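Local coordinates for acyl-coa oxidase (Arabidopsis thaliana, PDB 1W07), which catalyses the FAD-dependent, oxygen-consuming desaturation of long- and medium-chain acyl-CoAs to 2-trans-enoyl-CoAs in peroxisomal beta-oxidation, releasing hydrogen peroxide, at the interface of chains A and B. Sequence-based numbering; all coordinates share one arbitrary frame. Chains: chain A/B, Acyl-coa oxidase.

For the copies given, the C-alpha centres of contacts 1 and 2 are about 45 Å apart, contacts 1 and 3 about 44 Å, contacts 2 and 3 about 50 Å. Contact 1 packs the chain B tail near A:Val182, contact 2 the chain A tail near B:Lys181, and Leu651 serves in both; by the two-fold symmetry of the homodimer, the twin of contact 2 adjoins contact 1 in one tail-to-body contact. Contact 3 instead joins helices and lies about 18 Å from the active-site A:Glu424, with contact 1 about 23 Å and contact 2 about 44 Å from that same chain A residue.

Contact 1: the interface of chains A and B. Residues chain A 129-132, 182, 184; chain B 651, 654-655, 657.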
ATOM      1  N   MET A 129      -8.613 -35.551 -10.726  1.00 36.85           N
ATOM      2  CA  MET A 129      -7.720 -34.753 -11.555  1.00 34.43           C
ATOM      3  C   MET A 129      -7.676 -35.249 -12.990  1.00 33.84           C
ATOM      4  O   MET A 129      -6.717 -34.978 -13.722  1.00 32.17           O
ATOM      5  CB  MET A 129      -6.303 -34.756 -10.970  1.00 39.38           C
ATOM      6  CG  MET A 129      -6.182 -34.161  -9.564  1.00 41.46           C
ATOM      7  SD  MET A 129      -6.829 -32.484  -9.462  1.00 47.87           S
ATOM      8  CE  MET A 129      -5.723 -31.657 -10.635  1.00 41.49           C
ATOM      9  N   GLN A 130      -8.713 -35.976 -13.396  1.00 33.07           N
ATOM     10  CA  GLN A 130      -8.780 -36.497 -14.758  1.00 32.44           C
ATOM     11  C   GLN A 130      -8.911 -35.311 -15.702  1.00 30.19           C
ATOM     12  O   GLN A 130      -8.630 -35.417 -16.886  1.00 30.85           O
ATOM     13  CB  GLN A 130      -9.972 -37.445 -14.906  1.00 35.03           C
ATOM     14  CG  GLN A 130     -10.129 -38.405 -13.734  1.00 42.01           C
ATOM     15  CD  GLN A 130     -10.643 -39.772 -14.148  1.00 45.01           C
ATOM     16  OE1 GLN A 130      -9.934 -40.541 -14.796  1.00 45.49           O
ATOM     17  NE2 GLN A 130     -11.884 -40.078 -13.778  1.00 45.68           N
ATOM     18  N   ILE A 131      -9.358 -34.187 -15.151  1.00 28.73           N
ATOM     19  CA  ILE A 131      -9.484 -32.939 -15.893  1.00 26.16           C
ATOM     20  C   ILE A 131      -9.094 -31.823 -14.922  1.00 23.31           C
ATOM     21  O   ILE A 131      -9.080 -32.039 -13.705  1.00 21.73           O
ATOM     22  CB  ILE A 131     -10.925 -32.676 -16.381  1.00 25.62           C
ATOM     23  CG1 ILE A 131     -11.882 -32.683 -15.185  1.00 28.84           C
ATOM     24  CG2 ILE A 131     -11.330 -33.712 -17.430  1.00 28.06           C
ATOM     25  CD1 ILE A 131     -13.323 -32.326 -15.536  1.00 24.50           C
ATOM     26  N   ILE A 132      -8.757 -30.650 -15.461  1.00 20.86           N
ATOM     27  CA  ILE A 132      -8.392 -29.479 -14.655  1.00 20.58           C
ATOM     28  C   ILE A 132      -9.272 -28.314 -15.106  1.00 18.92           C
ATOM     29  O   ILE A 132      -9.240 -27.897 -16.272  1.00 17.47           O
ATOM     30  CB  ILE A 132      -6.905 -29.112 -14.826  1.00 22.62           C
ATOM     31  CG1 ILE A 132      -6.035 -30.334 -14.480  1.00 22.99           C
ATOM     32  CG2 ILE A 132      -6.551 -27.933 -13.923  1.00 17.52           C
ATOM     33  CD1 ILE A 132      -4.541 -30.143 -14.699  1.00 18.58           C
ATOM     34  N   VAL A 182      -2.966 -23.936 -17.839  1.00 18.91           N
ATOM     35  CA  VAL A 182      -3.264 -25.244 -17.244  1.00 15.79           C
ATOM     36  C   VAL A 182      -4.605 -25.901 -17.549  1.00 18.40           C
ATOM     37  O   VAL A 182      -4.653 -26.983 -18.121  1.00 19.66           O
ATOM     38  CB  VAL A 182      -3.121 -25.213 -15.692  1.00 15.97           C
ATOM     39  CG1 VAL A 182      -3.231 -26.633 -15.118  1.00 15.21           C
ATOM     40  CG2 VAL A 182      -1.792 -24.636 -15.311  1.00 16.78           C
ATOM     41  N   THR A 184      -7.907 -27.664 -18.626  1.00 20.41           N
ATOM     42  CA  THR A 184      -8.328 -28.347 -19.851  1.00 22.79           C
ATOM     43  C   THR A 184      -9.810 -28.032 -20.077  1.00 24.48           C
ATOM     44  O   THR A 184     -10.314 -28.122 -21.199  1.00 25.09           O
ATOM     45  CB  THR A 184      -8.167 -29.877 -19.721  1.00 20.50           C
ATOM     46  OG1 THR A 184      -9.045 -30.364 -18.698  1.00 20.07           O
ATOM     47  CG2 THR A 184      -6.731 -30.236 -19.367  1.00 16.74           C
TER
ATOM     48  N   LEU B 651       2.066 -31.879 -15.582  1.00 22.88           N
ATOM     49  CA  LEU B 651       0.634 -31.822 -15.865  1.00 26.27           C
ATOM     50  C   LEU B 651       0.109 -33.119 -16.480  1.00 29.02           C
ATOM     51  O   LEU B 651      -0.898 -33.663 -16.017  1.00 26.59           O
ATOM     52  CB  LEU B 651       0.313 -30.642 -16.793  1.00 25.32           C
ATOM     53  CG  LEU B 651       0.431 -29.247 -16.158  1.00 26.48           C
ATOM     54  CD1 LEU B 651       0.210 -28.146 -17.199  1.00 19.81           C
ATOM     55  CD2 LEU B 651      -0.586 -29.148 -15.030  1.00 23.75           C
ATOM     56  N   VAL B 654      -0.360 -36.099 -14.089  1.00 34.71           N
ATOM     57  CA  VAL B 654      -1.489 -35.920 -13.178  1.00 36.43           C
ATOM     58  C   VAL B 654      -2.791 -36.282 -13.885  1.00 36.46           C
ATOM     59  O   VAL B 654      -3.618 -37.030 -13.353  1.00 36.19           O
ATOM     60  CB  VAL B 654      -1.579 -34.449 -12.680  1.00 35.61           C
ATOM     61  CG1 VAL B 654      -2.840 -34.250 -11.854  1.00 36.11           C
ATOM     62  CG2 VAL B 654      -0.347 -34.105 -11.850  1.00 35.69           C
ATOM     63  N   LEU B 655      -2.952 -35.749 -15.091  1.00 36.47           N
ATOM     64  CA  LEU B 655      -4.142 -35.985 -15.900  1.00 38.24           C
ATOM     65  C   LEU B 655      -4.280 -37.441 -16.328  1.00 38.69           C
ATOM     66  O   LEU B 655      -5.330 -37.837 -16.826  1.00 40.66           O
ATOM     67  CB  LEU B 655      -4.115 -35.084 -17.144  1.00 36.70           C
ATOM     68  CG  LEU B 655      -4.318 -33.578 -16.917  1.00 37.68           C
ATOM     69  CD1 LEU B 655      -3.807 -32.791 -18.125  1.00 34.00           C
ATOM     70  CD2 LEU B 655      -5.799 -33.294 -16.641  1.00 35.99           C
ATOM     71  N   GLN B 657      -3.301 -40.065 -14.132  1.00 42.39           N
ATOM     72  CA  GLN B 657      -3.229 -40.860 -12.911  1.00 45.15           C
ATOM     73  C   GLN B 657      -1.957 -41.703 -12.902  1.00 45.64           C
ATOM     74  O   GLN B 657      -2.011 -42.913 -12.676  1.00 47.72           O
ATOM     75  CB  GLN B 657      -4.453 -41.780 -12.818  1.00 45.68           C
ATOM     76  CG  GLN B 657      -5.757 -41.146 -13.304  1.00 46.61           C
ATOM     77  CD  GLN B 657      -6.142 -39.909 -12.515  1.00 47.24           C
ATOM     78  OE1 GLN B 657      -6.376 -39.978 -11.308  1.00 48.62           O
ATOM     79  NE2 GLN B 657      -6.214 -38.769 -13.194  1.00 47.05           N
TER
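An apolar tail-to-body interface joins the two subunits of this acyl-CoA oxidase homodimer here: the C-terminal helix B:647-655 lays B:Leu651, B:Val654 and B:Leu655 against loops of chain A around residues 129-132 and 182-184, helping to fasten the tail of one subunit to the other. B:Leu655 gives the most surface to the contact. Its CD2 methyl rests 3.5 Å from the backbone O of A:Met129 and also meets O of A:Gln130, while on the other branch CD1 points tip to tip at the CG2 methyl of A:Thr184. A:Ile132 runs at about a right angle across B:Leu655, with its CG1 3.7 Å from CD2 of the leucine; its CG1 stands beside the backbone N (chi1 -56°), and CD1 continues outward toward B:Leu651. There CD2 of B:Leu651 packs 3.7 Å from CG1 of A:Val182, again crosswise. Farther along the helix, B:Val654 turns CG1 anti to its backbone N (chi1 174°), and this methyl lies 3.6 Å from CB of A:Met129, whose chain bends back so that CE also nears it. Beyond the helix, NE2 of the B:Gln657 amide lies 3.8 Å from N of A:Gln130, too far for a hydrogen bond. Within chain A, N of A:Ile132 donates a nearly straight hydrogen bond (172° at H) of 3.3 Å to the hydroxyl OG1 of A:Thr184, tying together two loops that receive B:Leu655.

Contact 2: the interface of chains A and B. Residues chain A 638, 642, 644-647, 651; chain B 62, 66, 181, 214.
One face of the A:Tyr647 ring carries the CB methylene of B:His214, 3.7 Å from the ring centroid in a CH-pi contact and offset toward the rim. The imidazole of B:His214 has CD1 of the tyrosine over one of its own faces, the two side chains sliding past each other in opposite directions. At the imidazole edge, NE2 donates an in-plane hydrogen bond of 2.7 Å to the backbone O of B:Lys181, which should fix the ring's rotation. The B:Phe62 ring takes CD2 of A:Leu638 over one face, 4.1 Å above the plane, and its CE2 rim atom meets CB of A:Pro644 at 3.6 Å. A:Pro644 is wedged between these groups, setting CG against CB of B:Lys181 and CD 3.9 Å from CD2 of B:His214. B:Leu66 sets CD1 against the backbone of A:Gly646 and 4.2 Å from CD1 of A:Leu651. With CG of A:Tyr647 anti to the backbone N (chi1 164°), its ring extends alongside the histidine; an alanine here would probably leave CB and one imidazole face of B:His214 without their aromatic cover and open a gap over the histidine. No direct polar bond joins the chains in this patch, but a water bridges them, 2.9 Å from the amine NZ of B:Lys181 and 2.7 Å from the backbone O of A:Val642. In the fold, the C-terminal segment of chain A settles between helix B:58-78 and the loops bearing B:Lys181 and B:His214.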
ATOM      1  N   LEU A 638      22.864 -10.689  -8.486  1.00 21.83           N
ATOM      2  CA  LEU A 638      23.737  -9.570  -8.811  1.00 22.71           C
ATOM      3  C   LEU A 638      25.111  -9.772  -8.164  1.00 21.74           C
ATOM      4  O   LEU A 638      26.105  -9.188  -8.599  1.00 22.81           O
ATOM      5  CB  LEU A 638      23.107  -8.252  -8.358  1.00 24.43           C
ATOM      6  CG  LEU A 638      23.471  -7.026  -9.197  1.00 24.92           C
ATOM      7  CD1 LEU A 638      23.200  -7.312 -10.670  1.00 27.57           C
ATOM      8  CD2 LEU A 638      22.661  -5.825  -8.727  1.00 21.50           C
ATOM      9  N   VAL A 642      31.938 -10.179  -9.121  1.00 29.69           N
ATOM     10  CA  VAL A 642      32.451  -9.013  -8.412  1.00 31.37           C
ATOM     11  C   VAL A 642      32.293  -7.782  -9.297  1.00 29.59           C
ATOM     12  O   VAL A 642      31.865  -6.722  -8.839  1.00 29.64           O
ATOM     13  CB  VAL A 642      33.948  -9.188  -8.038  1.00 33.53           C
ATOM     14  CG1 VAL A 642      34.457  -7.958  -7.299  1.00 32.34           C
ATOM     15  CG2 VAL A 642      34.119 -10.417  -7.171  1.00 34.90           C
ATOM     16  N   PRO A 644      30.302  -6.138 -12.297  1.00 26.43           N
ATOM     17  CA  PRO A 644      29.037  -6.273 -13.015  1.00 24.01           C
ATOM     18  C   PRO A 644      29.152  -6.457 -14.525  1.00 27.14           C
ATOM     19  O   PRO A 644      30.051  -5.910 -15.173  1.00 23.68           O
ATOM     20  CB  PRO A 644      28.306  -4.986 -12.652  1.00 27.09           C
ATOM     21  CG  PRO A 644      29.436  -4.003 -12.538  1.00 25.48           C
ATOM     22  CD  PRO A 644      30.442  -4.786 -11.729  1.00 27.29           C
ATOM     23  N   ASP A 645      28.228  -7.241 -15.073  1.00 26.44           N
ATOM     24  CA  ASP A 645      28.187  -7.476 -16.506  1.00 25.64           C
ATOM     25  C   ASP A 645      27.694  -6.179 -17.126  1.00 26.39           C
ATOM     26  O   ASP A 645      26.568  -5.748 -16.869  1.00 24.53           O
ATOM     27  CB  ASP A 645      27.219  -8.612 -16.830  1.00 24.76           C
ATOM     28  CG  ASP A 645      27.113  -8.884 -18.321  1.00 27.34           C
ATOM     29  OD1 ASP A 645      28.077  -8.573 -19.047  1.00 27.46           O
ATOM     30  OD2 ASP A 645      26.076  -9.417 -18.763  1.00 29.65           O
ATOM     31  N   GLY A 646      28.544  -5.558 -17.936  1.00 25.35           N
ATOM     32  CA  GLY A 646      28.196  -4.295 -18.557  1.00 24.81           C
ATOM     33  C   GLY A 646      29.234  -3.248 -18.196  1.00 23.28           C
ATOM     34  O   GLY A 646      29.197  -2.124 -18.683  1.00 23.83           O
ATOM     35  N   TYR A 647      30.166  -3.618 -17.328  1.00 21.98           N
ATOM     36  CA  TYR A 647      31.235  -2.711 -16.913  1.00 24.48           C
ATOM     37  C   TYR A 647      32.086  -2.246 -18.102  1.00 26.29           C
ATOM     38  O   TYR A 647      32.248  -1.044 -18.358  1.00 25.27           O
ATOM     39  CB  TYR A 647      32.122  -3.414 -15.889  1.00 25.33           C
ATOM     40  CG  TYR A 647      33.462  -2.752 -15.670  1.00 27.65           C
ATOM     41  CD1 TYR A 647      33.551  -1.511 -15.050  1.00 31.53           C
ATOM     42  CD2 TYR A 647      34.636  -3.351 -16.120  1.00 30.87           C
ATOM     43  CE1 TYR A 647      34.778  -0.868 -14.885  1.00 34.27           C
ATOM     44  CE2 TYR A 647      35.876  -2.724 -15.959  1.00 34.60           C
ATOM     45  CZ  TYR A 647      35.939  -1.481 -15.342  1.00 36.37           C
ATOM     46  OH  TYR A 647      37.151  -0.848 -15.188  1.00 37.60           O
ATOM     47  N   LEU A 651      30.638   1.381 -18.271  1.00 23.98           N
ATOM     48  CA  LEU A 651      31.239   2.068 -17.126  1.00 23.70           C
ATOM     49  C   LEU A 651      32.674   2.530 -17.376  1.00 25.68           C
ATOM     50  O   LEU A 651      32.985   3.713 -17.218  1.00 22.25           O
ATOM     51  CB  LEU A 651      31.210   1.181 -15.873  1.00 24.14           C
ATOM     52  CG  LEU A 651      29.841   1.023 -15.188  1.00 22.31           C
ATOM     53  CD1 LEU A 651      29.990   0.164 -13.935  1.00 22.43           C
ATOM     54  CD2 LEU A 651      29.276   2.403 -14.846  1.00 22.96           C
TER
ATOM     55  N   PHE B  62      19.894  -4.694 -14.498  1.00 16.60           N
ATOM     56  CA  PHE B  62      21.006  -3.885 -14.048  1.00 17.29           C
ATOM     57  C   PHE B  62      21.870  -3.474 -15.242  1.00 17.15           C
ATOM     58  O   PHE B  62      22.257  -2.311 -15.376  1.00 17.86           O
ATOM     59  CB  PHE B  62      21.842  -4.654 -13.032  1.00 17.56           C
ATOM     60  CG  PHE B  62      22.887  -3.813 -12.368  1.00 20.91           C
ATOM     61  CD1 PHE B  62      22.524  -2.775 -11.506  1.00 20.15           C
ATOM     62  CD2 PHE B  62      24.235  -4.014 -12.642  1.00 19.99           C
ATOM     63  CE1 PHE B  62      23.496  -1.951 -10.931  1.00 21.66           C
ATOM     64  CE2 PHE B  62      25.209  -3.195 -12.076  1.00 21.84           C
ATOM     65  CZ  PHE B  62      24.844  -2.167 -11.222  1.00 19.58           C
ATOM     66  N   LEU B  66      22.886   0.266 -16.791  1.00 14.54           N
ATOM     67  CA  LEU B  66      24.214   0.817 -17.057  1.00 18.06           C
ATOM     68  C   LEU B  66      24.216   1.350 -18.480  1.00 16.97           C
ATOM     69  O   LEU B  66      24.773   2.415 -18.738  1.00 18.50           O
ATOM     70  CB  LEU B  66      25.290  -0.255 -16.893  1.00 14.07           C
ATOM     71  CG  LEU B  66      25.397  -0.849 -15.481  1.00 21.19           C
ATOM     72  CD1 LEU B  66      26.609  -1.792 -15.418  1.00 19.30           C
ATOM     73  CD2 LEU B  66      25.486   0.284 -14.431  1.00 16.05           C
ATOM     74  N   LYS B 181      27.667  -2.174  -7.009  1.00 15.37           N
ATOM     75  CA  LYS B 181      28.550  -2.620  -8.072  1.00 18.88           C
ATOM     76  C   LYS B 181      29.204  -1.508  -8.880  1.00 21.87           C
ATOM     77  O   LYS B 181      30.203  -1.750  -9.556  1.00 21.81           O
ATOM     78  CB  LYS B 181      27.771  -3.527  -9.036  1.00 23.00           C
ATOM     79  CG  LYS B 181      27.200  -4.802  -8.397  1.00 24.75           C
ATOM     80  CD  LYS B 181      28.293  -5.750  -7.899  1.00 26.03           C
ATOM     81  CE  LYS B 181      27.712  -6.841  -7.001  1.00 30.62           C
ATOM     82  NZ  LYS B 181      28.776  -7.710  -6.422  1.00 25.91           N
ATOM     83  N   HIS B 214      38.170  -2.077 -11.978  1.00 29.03           N
ATOM     84  CA  HIS B 214      37.001  -2.096 -11.103  1.00 25.51           C
ATOM     85  C   HIS B 214      37.086  -3.079  -9.926  1.00 29.72           C
ATOM     86  O   HIS B 214      36.107  -3.278  -9.199  1.00 23.95           O
ATOM     87  CB  HIS B 214      35.748  -2.414 -11.924  1.00 25.23           C
ATOM     88  CG  HIS B 214      34.509  -1.719 -11.439  1.00 26.44           C
ATOM     89  ND1 HIS B 214      34.424  -0.349 -11.312  1.00 20.29           N
ATOM     90  CD2 HIS B 214      33.290  -2.201 -11.103  1.00 22.24           C
ATOM     91  CE1 HIS B 214      33.206  -0.017 -10.918  1.00 22.37           C
ATOM     92  NE2 HIS B 214      32.496  -1.123 -10.787  1.00 23.12           N
TER
HETATM   93  O   HOH W   1      31.221  -6.142  -6.244  1.00 36.60           O

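Contact 3: the interface of chains A and B. Residues chain A 428, 516-517, 520; chain B 327-329, 332.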
ATOM      1  N   VAL A 428     -15.783  -1.612  -2.316  1.00 19.94           N
ATOM      2  CA  VAL A 428     -16.685  -0.470  -2.215  1.00 19.24           C
ATOM      3  C   VAL A 428     -18.091  -0.876  -2.645  1.00 22.20           C
ATOM      4  O   VAL A 428     -19.081  -0.531  -1.989  1.00 19.75           O
ATOM      5  CB  VAL A 428     -16.193   0.708  -3.084  1.00 19.74           C
ATOM      6  CG1 VAL A 428     -17.263   1.781  -3.167  1.00 21.32           C
ATOM      7  CG2 VAL A 428     -14.915   1.300  -2.484  1.00 21.46           C
ATOM      8  N   LEU A 516     -23.523   8.452  -1.948  1.00 18.31           N
ATOM      9  CA  LEU A 516     -22.767   7.206  -1.880  1.00 20.39           C
ATOM     10  C   LEU A 516     -21.629   7.217  -0.867  1.00 16.41           C
ATOM     11  O   LEU A 516     -21.426   6.230  -0.162  1.00 17.03           O
ATOM     12  CB  LEU A 516     -22.193   6.844  -3.258  1.00 23.04           C
ATOM     13  CG  LEU A 516     -23.116   6.285  -4.337  1.00 30.20           C
ATOM     14  CD1 LEU A 516     -22.288   5.888  -5.561  1.00 32.40           C
ATOM     15  CD2 LEU A 516     -23.883   5.084  -3.798  1.00 26.81           C
ATOM     16  N   ALA A 517     -20.883   8.318  -0.797  1.00 16.31           N
ATOM     17  CA  ALA A 517     -19.752   8.401   0.126  1.00 17.34           C
ATOM     18  C   ALA A 517     -20.204   8.337   1.579  1.00 21.32           C
ATOM     19  O   ALA A 517     -19.591   7.645   2.395  1.00 18.76           O
ATOM     20  CB  ALA A 517     -18.949   9.687  -0.119  1.00 20.50           C
ATOM     21  N   VAL A 520     -21.465   4.728   2.388  1.00 16.19           N
ATOM     22  CA  VAL A 520     -20.396   3.760   2.607  1.00 15.35           C
ATOM     23  C   VAL A 520     -19.838   3.877   4.036  1.00 17.34           C
ATOM     24  O   VAL A 520     -19.558   2.868   4.690  1.00 13.96           O
ATOM     25  CB  VAL A 520     -19.243   3.983   1.599  1.00 15.45           C
ATOM     26  CG1 VAL A 520     -18.054   3.122   1.968  1.00 15.02           C
ATOM     27  CG2 VAL A 520     -19.726   3.652   0.190  1.00 15.31           C
TER
ATOM     28  N   TYR B 327     -19.387   8.148 -10.045  1.00 15.25           N
ATOM     29  CA  TYR B 327     -19.817   7.728  -8.708  1.00 16.38           C
ATOM     30  C   TYR B 327     -19.144   8.550  -7.615  1.00 17.57           C
ATOM     31  O   TYR B 327     -17.925   8.725  -7.626  1.00 16.46           O
ATOM     32  CB  TYR B 327     -19.511   6.238  -8.504  1.00 18.27           C
ATOM     33  CG  TYR B 327     -20.304   5.310  -9.413  1.00 19.33           C
ATOM     34  CD1 TYR B 327     -19.687   4.226 -10.044  1.00 16.81           C
ATOM     35  CD2 TYR B 327     -21.670   5.509  -9.635  1.00 19.44           C
ATOM     36  CE1 TYR B 327     -20.407   3.368 -10.875  1.00 15.43           C
ATOM     37  CE2 TYR B 327     -22.398   4.654 -10.460  1.00 20.16           C
ATOM     38  CZ  TYR B 327     -21.760   3.589 -11.082  1.00 20.51           C
ATOM     39  OH  TYR B 327     -22.465   2.787 -11.954  1.00 16.49           O
ATOM     40  N   LYS B 328     -19.936   9.054  -6.666  1.00 16.33           N
ATOM     41  CA  LYS B 328     -19.420   9.877  -5.578  1.00 16.37           C
ATOM     42  C   LYS B 328     -18.323   9.218  -4.742  1.00 12.92           C
ATOM     43  O   LYS B 328     -17.432   9.902  -4.255  1.00 14.21           O
ATOM     44  CB  LYS B 328     -20.581  10.372  -4.695  1.00 16.22           C
ATOM     45  CG  LYS B 328     -21.267  11.619  -5.262  1.00 18.16           C
ATOM     46  CD  LYS B 328     -20.307  12.808  -5.233  1.00 15.39           C
ATOM     47  CE  LYS B 328     -20.842  14.062  -5.943  1.00 19.12           C
ATOM     48  NZ  LYS B 328     -20.841  13.999  -7.437  1.00 14.01           N
ATOM     49  N   THR B 329     -18.382   7.899  -4.573  1.00 14.46           N
ATOM     50  CA  THR B 329     -17.358   7.161  -3.833  1.00 13.71           C
ATOM     51  C   THR B 329     -16.040   7.216  -4.628  1.00 16.83           C
ATOM     52  O   THR B 329     -14.953   7.349  -4.059  1.00 17.84           O
ATOM     53  CB  THR B 329     -17.722   5.696  -3.689  1.00 15.86           C
ATOM     54  OG1 THR B 329     -18.142   5.209  -4.964  1.00 15.51           O
ATOM     55  CG2 THR B 329     -18.840   5.496  -2.650  1.00 18.99           C
ATOM     56  N   ASN B 332     -14.774  10.805  -4.214  1.00 11.38           N
ATOM     57  CA  ASN B 332     -14.320  11.038  -2.844  1.00 12.59           C
ATOM     58  C   ASN B 332     -12.971  10.375  -2.583  1.00 14.05           C
ATOM     59  O   ASN B 332     -12.244  10.768  -1.675  1.00 16.54           O
ATOM     60  CB  ASN B 332     -15.359  10.501  -1.856  1.00 11.72           C
ATOM     61  CG  ASN B 332     -15.034  10.855  -0.415  1.00 16.28           C
ATOM     62  OD1 ASN B 332     -14.839  12.023  -0.084  1.00 15.83           O
ATOM     63  ND2 ASN B 332     -14.968   9.844   0.448  1.00 13.43           N
TER
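The backbones meet where two helices begin: A:Leu516 and A:Ala517 open helix A:516-538 with helical torsions, and B:Tyr327, still extended (psi 131°), leads into helix B:328-363. B:Thr329 hides the most surface of the residues in this patch. With the hydroxyl OG1 between the backbone N and the carbonyl carbon (chi1 47°), the CG2 methyl stands anti to the carbonyl carbon and touches CG2 of A:Val520 at 3.5 Å, the two side chains crossing at about a right angle, and the same methyl packs 3.7 Å from CB of A:Leu516. The other side of the threonine, at CB and the hydroxyl, faces A:Val428, and OG1 lies 4.0 Å from CG1 of that valine. A:Leu516 has CG beside its backbone N (chi1 -75°), and its CD1 branch reaches CB of B:Tyr327 at 4.1 Å and brushes the ring atom CD2 as well; its CB also nears CB of B:Lys328. One helical turn on from B:Thr329, B:Asn332 lays CB and the amide ND2 beside the CB methyl of A:Ala517, ND2 at 4.0 Å. The small A:Ala517 side chain probably allows the two helix starts to approach; no hydrogen bond or salt bridge links the chains among these residues, and the contact is one of packing. B:Tyr327 and B:Thr329 also line an FAD pocket, and A:Val428 lies in helix A:427-442, shortly after the catalytic base A:Glu424, placing this subunit seam beside the flavin site.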